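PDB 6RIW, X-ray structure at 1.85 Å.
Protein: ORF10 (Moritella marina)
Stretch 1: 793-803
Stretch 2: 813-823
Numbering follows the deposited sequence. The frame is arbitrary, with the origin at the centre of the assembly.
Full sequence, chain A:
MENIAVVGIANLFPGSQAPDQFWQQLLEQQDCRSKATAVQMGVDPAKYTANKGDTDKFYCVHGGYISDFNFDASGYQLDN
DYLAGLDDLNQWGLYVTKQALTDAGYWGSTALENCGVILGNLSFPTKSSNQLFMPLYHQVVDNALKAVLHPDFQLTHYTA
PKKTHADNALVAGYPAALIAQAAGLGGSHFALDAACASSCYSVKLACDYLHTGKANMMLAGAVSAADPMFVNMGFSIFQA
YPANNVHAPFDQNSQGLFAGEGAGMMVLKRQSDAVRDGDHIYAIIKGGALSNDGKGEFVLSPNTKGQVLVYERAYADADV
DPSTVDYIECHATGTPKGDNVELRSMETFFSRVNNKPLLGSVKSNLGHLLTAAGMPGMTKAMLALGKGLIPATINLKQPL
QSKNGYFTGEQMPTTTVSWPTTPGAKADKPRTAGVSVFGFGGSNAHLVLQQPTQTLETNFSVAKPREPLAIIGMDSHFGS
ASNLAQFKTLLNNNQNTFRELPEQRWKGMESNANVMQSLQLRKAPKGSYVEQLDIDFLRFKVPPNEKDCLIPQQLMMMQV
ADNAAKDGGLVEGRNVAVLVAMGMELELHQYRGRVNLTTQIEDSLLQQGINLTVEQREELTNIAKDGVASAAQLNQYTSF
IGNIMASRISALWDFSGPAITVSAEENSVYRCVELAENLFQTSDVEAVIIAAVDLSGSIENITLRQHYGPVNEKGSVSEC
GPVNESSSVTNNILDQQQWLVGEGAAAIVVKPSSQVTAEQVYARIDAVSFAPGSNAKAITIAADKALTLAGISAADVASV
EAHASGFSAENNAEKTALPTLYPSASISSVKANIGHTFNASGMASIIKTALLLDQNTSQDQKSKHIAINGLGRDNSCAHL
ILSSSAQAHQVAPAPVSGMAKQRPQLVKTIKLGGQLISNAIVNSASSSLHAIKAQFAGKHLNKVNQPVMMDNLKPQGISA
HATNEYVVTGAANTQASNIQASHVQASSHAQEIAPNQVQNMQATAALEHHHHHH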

ATOM      1  N   SER A 793     -18.552 -12.109  28.872  1.00 23.52           N
ATOM      2  CA  SER A 793     -18.410 -10.982  29.777  1.00 23.53           C
ATOM      3  C   SER A 793     -16.930 -10.757  30.061  1.00 21.25           C
ATOM      4  O   SER A 793     -16.099 -11.647  29.865  1.00 22.45           O
ATOM      5  CB  SER A 793     -19.164 -11.247  31.085  1.00 27.16           C
ATOM      6  OG  SER A 793     -18.469 -12.245  31.828  1.00 29.89           O
ATOM      7  N   ALA A 794     -16.610  -9.553  30.534  1.00 21.49           N
ATOM      8  CA  ALA A 794     -15.216  -9.239  30.833  1.00 21.14           C
ATOM      9  C   ALA A 794     -14.615 -10.224  31.828  1.00 24.18           C
ATOM     10  O   ALA A 794     -13.428 -10.548  31.734  1.00 21.09           O
ATOM     11  CB  ALA A 794     -15.108  -7.810  31.356  1.00 21.09           C
ATOM     12  N   ALA A 795     -15.418 -10.733  32.778  1.00 22.47           N
ATOM     13  CA  ALA A 795     -14.882 -11.677  33.754  1.00 21.19           C
ATOM     14  C   ALA A 795     -14.500 -13.014  33.129  1.00 22.65           C
ATOM     15  O   ALA A 795     -13.774 -13.799  33.753  1.00 25.01           O
ATOM     16  CB  ALA A 795     -15.907 -11.892  34.879  1.00 26.89           C
ATOM     17  N   ASP A 796     -14.968 -13.289  31.913  1.00 18.69           N
ATOM     18  CA  ASP A 796     -14.636 -14.511  31.195  1.00 22.66           C
ATOM     19  C   ASP A 796     -13.236 -14.498  30.593  1.00 19.94           C
ATOM     20  O   ASP A 796     -12.788 -15.533  30.084  1.00 21.94           O
ATOM     21  CB  ASP A 796     -15.661 -14.743  30.080  1.00 19.90           C
ATOM     22  CG  ASP A 796     -17.024 -15.112  30.614  1.00 27.19           C
ATOM     23  OD1 ASP A 796     -17.057 -15.938  31.556  1.00 27.03           O
ATOM     24  OD2 ASP A 796     -18.042 -14.589  30.092  1.00 28.71           O
ATOM     25  N   VAL A 797     -12.538 -13.371  30.631  1.00 21.40           N
ATOM     26  CA  VAL A 797     -11.228 -13.248  29.996  1.00 17.65           C
ATOM     27  C   VAL A 797     -10.138 -13.682  30.969  1.00 17.22           C
ATOM     28  O   VAL A 797     -10.025 -13.148  32.082  1.00 21.87           O
ATOM     29  CB  VAL A 797     -10.995 -11.811  29.500  1.00 17.21           C
ATOM     30  CG1 VAL A 797      -9.551 -11.643  29.026  1.00 18.16           C
ATOM     31  CG2 VAL A 797     -11.972 -11.472  28.361  1.00 21.01           C
ATOM     32  N   ALA A 798      -9.317 -14.643  30.537  1.00 18.80           N
ATOM     33  CA  ALA A 798      -8.279 -15.226  31.381  1.00 21.13           C
ATOM     34  C   ALA A 798      -7.035 -14.350  31.450  1.00 23.31           C
ATOM     35  O   ALA A 798      -6.371 -14.284  32.490  1.00 20.64           O
ATOM     36  CB  ALA A 798      -7.896 -16.603  30.847  1.00 20.11           C
ATOM     37  N   SER A 799      -6.682 -13.708  30.344  1.00 17.86           N
ATOM     38  CA  SER A 799      -5.474 -12.899  30.295  1.00 15.72           C
ATOM     39  C   SER A 799      -5.630 -11.918  29.145  1.00 19.04           C
ATOM     40  O   SER A 799      -6.535 -12.044  28.319  1.00 15.05           O
ATOM     41  CB  SER A 799      -4.231 -13.769  30.142  1.00 19.65           C
ATOM     42  OG  SER A 799      -4.251 -14.504  28.927  1.00 19.81           O
ATOM     43  N   VAL A 800      -4.740 -10.927  29.112  1.00 16.86           N
ATOM     44  CA  VAL A 800      -4.866  -9.786  28.215  1.00 16.08           C
ATOM     45  C   VAL A 800      -3.533  -9.597  27.520  1.00 16.19           C
ATOM     46  O   VAL A 800      -2.494  -9.492  28.182  1.00 15.71           O
ATOM     47  CB  VAL A 800      -5.258  -8.494  28.960  1.00 18.52           C
ATOM     48  CG1 VAL A 800      -5.407  -7.341  27.964  1.00 17.47           C
ATOM     49  CG2 VAL A 800      -6.540  -8.694  29.710  1.00 20.05           C
ATOM     50  N   GLU A 801      -3.569  -9.561  26.192  1.00 14.06           N
ATOM     51  CA  GLU A 801      -2.385  -9.288  25.377  1.00 13.82           C
ATOM     52  C   GLU A 801      -2.416  -7.797  25.074  1.00 16.92           C
ATOM     53  O   GLU A 801      -3.125  -7.345  24.177  1.00 16.62           O
ATOM     54  CB  GLU A 801      -2.391 -10.162  24.121  1.00 14.15           C
ATOM     55  CG  GLU A 801      -1.320  -9.845  23.095  1.00 16.47           C
ATOM     56  CD  GLU A 801       0.077 -10.246  23.526  1.00 20.29           C
ATOM     57  OE1 GLU A 801       0.211 -10.993  24.536  1.00 21.33           O
ATOM     58  OE2 GLU A 801       1.042  -9.800  22.840  1.00 18.96           O
ATOM     59  N   ALA A 802      -1.705  -7.012  25.872  1.00 15.37           N
ATOM     60  CA  ALA A 802      -1.728  -5.566  25.676  1.00 15.99           C
ATOM     61  C   ALA A 802      -0.900  -5.185  24.453  1.00 15.50           C
ATOM     62  O   ALA A 802       0.016  -5.906  24.049  1.00 14.37           O
ATOM     63  CB  ALA A 802      -1.174  -4.853  26.915  1.00 15.52           C
ATOM     64  N   HIS A 803      -1.237  -4.041  23.857  1.00 13.45           N
ATOM     65  CA  HIS A 803      -0.387  -3.486  22.806  1.00 13.74           C
ATOM     66  C   HIS A 803       1.020  -3.226  23.344  1.00 14.78           C
ATOM     67  O   HIS A 803       2.012  -3.652  22.745  1.00 13.68           O
ATOM     68  CB  HIS A 803      -1.040  -2.203  22.265  1.00 14.24           C
ATOM     69  CG  HIS A 803      -0.369  -1.629  21.058  1.00 13.83           C
ATOM     70  ND1 HIS A 803      -0.214  -2.330  19.876  1.00 17.92           N
ATOM     71  CD2 HIS A 803       0.182  -0.407  20.846  1.00 16.30           C
ATOM     72  CE1 HIS A 803       0.420  -1.569  18.998  1.00 15.87           C
ATOM     73  NE2 HIS A 803       0.662  -0.396  19.557  1.00 16.95           N
TER
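Stretch 2 813-823: AEKTALPTLYP

At the apolar centre of the contact, Val-800 (chi1 t) points its CB toward the helix of stretch 2 and meets two side chains, its CG1 lying 3.9 Å from CD1 of Leu-818 and its CG2 3.5 Å from CD2 of Tyr-822. Leu-818 (m, t) also reaches the next helix-facing residue, Ala-802, just past the strand, its CD1 standing 3.7 Å from CB of Ala-802; Glu-801, between these two, directs its CB away, in keeping with the alternation of an extended chain. Helix 813-821 lies along one side of stretch 1, a 3-10 segment (794-796), then a strand through Glu-801, then loop, and the two chains run in opposite directions: the CA of Ala-794 lies nearest that of Tyr-822 (6.0 Å), the CA of Val-800 nearest that of Leu-818 (7.9 Å) and the CA of Ala-802 nearest that of Glu-814 (7.4 Å).

Tyr-822, the first residue to leave helical phi/psi (-132/66), has the largest area covered by the other stretch. Its CB points sideways, but with chi1 m the ring comes nearer to stretch 1. Val-797 lies over one face of this ring, with CG1 above it and CG2 3.5 Å from Tyr-822 CE1. Ala-794 O lies at the ring edge, near its plane, 3.5 Å from Tyr-822 CD1, while Ala-794 CB packs 3.4 Å from Leu-821 O. The helix arrives here after a kink at Pro-819, whose ring nitrogen has no hydrogen to give to the preceding turn; beyond it, Leu-821 N to Ala-817 O and Tyr-822 N to Leu-818 O (both 2.9 Å) restore the helical bonding.

The polar edge lies at the other end of the contact. Glu-814 (chi1 m, chi2 t), its CB pointing toward stretch 1, places OE2 beside His-803 N, from which it accepts a hydrogen bond at 2.8 Å, with an N-H...O angle of 150°. The same OE2 is 3.3 Å from His-803 CB, whereas the imidazole leads away from the helix.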

ATOM      1  N   ALA A 813      -2.652   4.976  28.393  1.00 15.47           N
ATOM      2  CA  ALA A 813      -4.068   4.715  28.154  1.00 15.13           C
ATOM      3  C   ALA A 813      -4.418   3.265  28.483  1.00 14.49           C
ATOM      4  O   ALA A 813      -5.482   2.987  29.058  1.00 14.24           O
ATOM      5  CB  ALA A 813      -4.452   5.063  26.708  1.00 13.33           C
ATOM      6  N   GLU A 814      -3.529   2.329  28.154  1.00 12.96           N
ATOM      7  CA  GLU A 814      -3.795   0.928  28.480  1.00 13.87           C
ATOM      8  C   GLU A 814      -3.696   0.660  29.980  1.00 17.13           C
ATOM      9  O   GLU A 814      -4.440  -0.182  30.499  1.00 16.10           O
ATOM     10  CB  GLU A 814      -2.835   0.008  27.727  1.00 13.96           C
ATOM     11  CG  GLU A 814      -3.106  -0.067  26.213  1.00 14.67           C
ATOM     12  CD  GLU A 814      -2.299  -1.195  25.560  1.00 18.31           C
ATOM     13  OE1 GLU A 814      -1.048  -1.157  25.676  1.00 18.21           O
ATOM     14  OE2 GLU A 814      -2.916  -2.108  24.938  1.00 19.35           O
ATOM     15  N   LYS A 815      -2.786   1.346  30.683  1.00 14.78           N
ATOM     16  CA  LYS A 815      -2.690   1.173  32.135  1.00 17.47           C
ATOM     17  C   LYS A 815      -3.970   1.609  32.826  1.00 18.40           C
ATOM     18  O   LYS A 815      -4.313   1.090  33.895  1.00 18.72           O
ATOM     19  CB  LYS A 815      -1.512   1.967  32.695  1.00 17.71           C
ATOM     20  CG  LYS A 815      -0.210   1.229  32.741  1.00 24.98           C
ATOM     21  CD  LYS A 815       0.909   2.164  33.238  1.00 27.84           C
ATOM     22  CE  LYS A 815       0.519   2.831  34.549  1.00 33.99           C
ATOM     23  NZ  LYS A 815       1.493   3.900  34.939  1.00 43.91           N
ATOM     24  N   THR A 816      -4.677   2.563  32.241  1.00 16.41           N
ATOM     25  CA  THR A 816      -5.950   3.000  32.792  1.00 19.40           C
ATOM     26  C   THR A 816      -7.059   2.009  32.433  1.00 21.89           C
ATOM     27  O   THR A 816      -7.754   1.497  33.316  1.00 19.70           O
ATOM     28  CB  THR A 816      -6.254   4.424  32.279  1.00 20.34           C
ATOM     29  OG1 THR A 816      -5.258   5.333  32.780  1.00 22.61           O
ATOM     30  CG2 THR A 816      -7.637   4.915  32.698  1.00 21.45           C
ATOM     31  N   ALA A 817      -7.183   1.666  31.149  1.00 17.17           N
ATOM     32  CA  ALA A 817      -8.363   0.939  30.678  1.00 18.98           C
ATOM     33  C   ALA A 817      -8.320  -0.561  30.976  1.00 16.61           C
ATOM     34  O   ALA A 817      -9.347  -1.143  31.358  1.00 19.57           O
ATOM     35  CB  ALA A 817      -8.525   1.166  29.169  1.00 17.83           C
ATOM     36  N   LEU A 818      -7.167  -1.227  30.766  1.00 16.56           N
ATOM     37  CA  LEU A 818      -7.167  -2.689  30.791  1.00 15.71           C
ATOM     38  C   LEU A 818      -7.386  -3.253  32.193  1.00 20.33           C
ATOM     39  O   LEU A 818      -8.176  -4.202  32.332  1.00 20.93           O
ATOM     40  CB  LEU A 818      -5.880  -3.238  30.165  1.00 16.01           C
ATOM     41  CG  LEU A 818      -5.716  -2.885  28.680  1.00 18.27           C
ATOM     42  CD1 LEU A 818      -4.453  -3.533  28.134  1.00 18.04           C
ATOM     43  CD2 LEU A 818      -6.931  -3.306  27.865  1.00 18.60           C
ATOM     44  N   PRO A 819      -6.721  -2.765  33.247  1.00 22.76           N
ATOM     45  CA  PRO A 819      -7.019  -3.300  34.590  1.00 24.09           C
ATOM     46  C   PRO A 819      -8.425  -2.976  35.046  1.00 23.45           C
ATOM     47  O   PRO A 819      -9.002  -3.745  35.826  1.00 27.49           O
ATOM     48  CB  PRO A 819      -5.959  -2.639  35.490  1.00 26.12           C
ATOM     49  CG  PRO A 819      -4.860  -2.185  34.543  1.00 25.50           C
ATOM     50  CD  PRO A 819      -5.591  -1.815  33.267  1.00 21.02           C
ATOM     51  N   THR A 820      -9.005  -1.880  34.557  1.00 19.54           N
ATOM     52  CA  THR A 820     -10.403  -1.581  34.854  1.00 26.12           C
ATOM     53  C   THR A 820     -11.344  -2.572  34.178  1.00 28.27           C
ATOM     54  O   THR A 820     -12.298  -3.058  34.799  1.00 23.57           O
ATOM     55  CB  THR A 820     -10.724  -0.157  34.406  1.00 27.96           C
ATOM     56  OG1 THR A 820      -9.849   0.750  35.093  1.00 32.04           O
ATOM     57  CG2 THR A 820     -12.164   0.196  34.702  1.00 27.95           C
ATOM     58  N   LEU A 821     -11.102  -2.862  32.898  1.00 21.32           N
ATOM     59  CA  LEU A 821     -11.928  -3.820  32.170  1.00 23.59           C
ATOM     60  C   LEU A 821     -11.794  -5.218  32.747  1.00 22.14           C
ATOM     61  O   LEU A 821     -12.787  -5.940  32.893  1.00 20.90           O
ATOM     62  CB  LEU A 821     -11.521  -3.843  30.694  1.00 20.68           C
ATOM     63  CG  LEU A 821     -12.030  -2.675  29.857  1.00 20.69           C
ATOM     64  CD1 LEU A 821     -11.202  -2.501  28.573  1.00 18.66           C
ATOM     65  CD2 LEU A 821     -13.506  -2.869  29.524  1.00 20.27           C
ATOM     66  N   TYR A 822     -10.571  -5.615  33.067  1.00 18.53           N
ATOM     67  CA  TYR A 822     -10.216  -7.006  33.328  1.00 21.03           C
ATOM     68  C   TYR A 822      -9.406  -7.084  34.615  1.00 22.53           C
ATOM     69  O   TYR A 822      -8.221  -7.445  34.594  1.00 22.28           O
ATOM     70  CB  TYR A 822      -9.404  -7.575  32.164  1.00 18.03           C
ATOM     71  CG  TYR A 822     -10.023  -7.449  30.786  1.00 21.14           C
ATOM     72  CD1 TYR A 822     -11.178  -8.149  30.461  1.00 19.39           C
ATOM     73  CD2 TYR A 822      -9.413  -6.672  29.782  1.00 19.69           C
ATOM     74  CE1 TYR A 822     -11.739  -8.074  29.187  1.00 19.58           C
ATOM     75  CE2 TYR A 822      -9.973  -6.575  28.510  1.00 18.61           C
ATOM     76  CZ  TYR A 822     -11.132  -7.297  28.214  1.00 17.60           C
ATOM     77  OH  TYR A 822     -11.708  -7.232  26.959  1.00 17.91           O
ATOM     78  N   PRO A 823     -10.021  -6.767  35.763  1.00 23.32           N
ATOM     79  CA  PRO A 823      -9.231  -6.622  37.004  1.00 24.86           C
ATOM     80  C   PRO A 823      -8.557  -7.899  37.469  1.00 23.49           C
ATOM     81  O   PRO A 823      -7.526  -7.825  38.147  1.00 26.75           O
ATOM     82  CB  PRO A 823     -10.269  -6.130  38.029  1.00 25.27           C
ATOM     83  CG  PRO A 823     -11.567  -6.579  37.494  1.00 26.26           C
ATOM     84  CD  PRO A 823     -11.447  -6.493  35.980  1.00 21.54           C
TER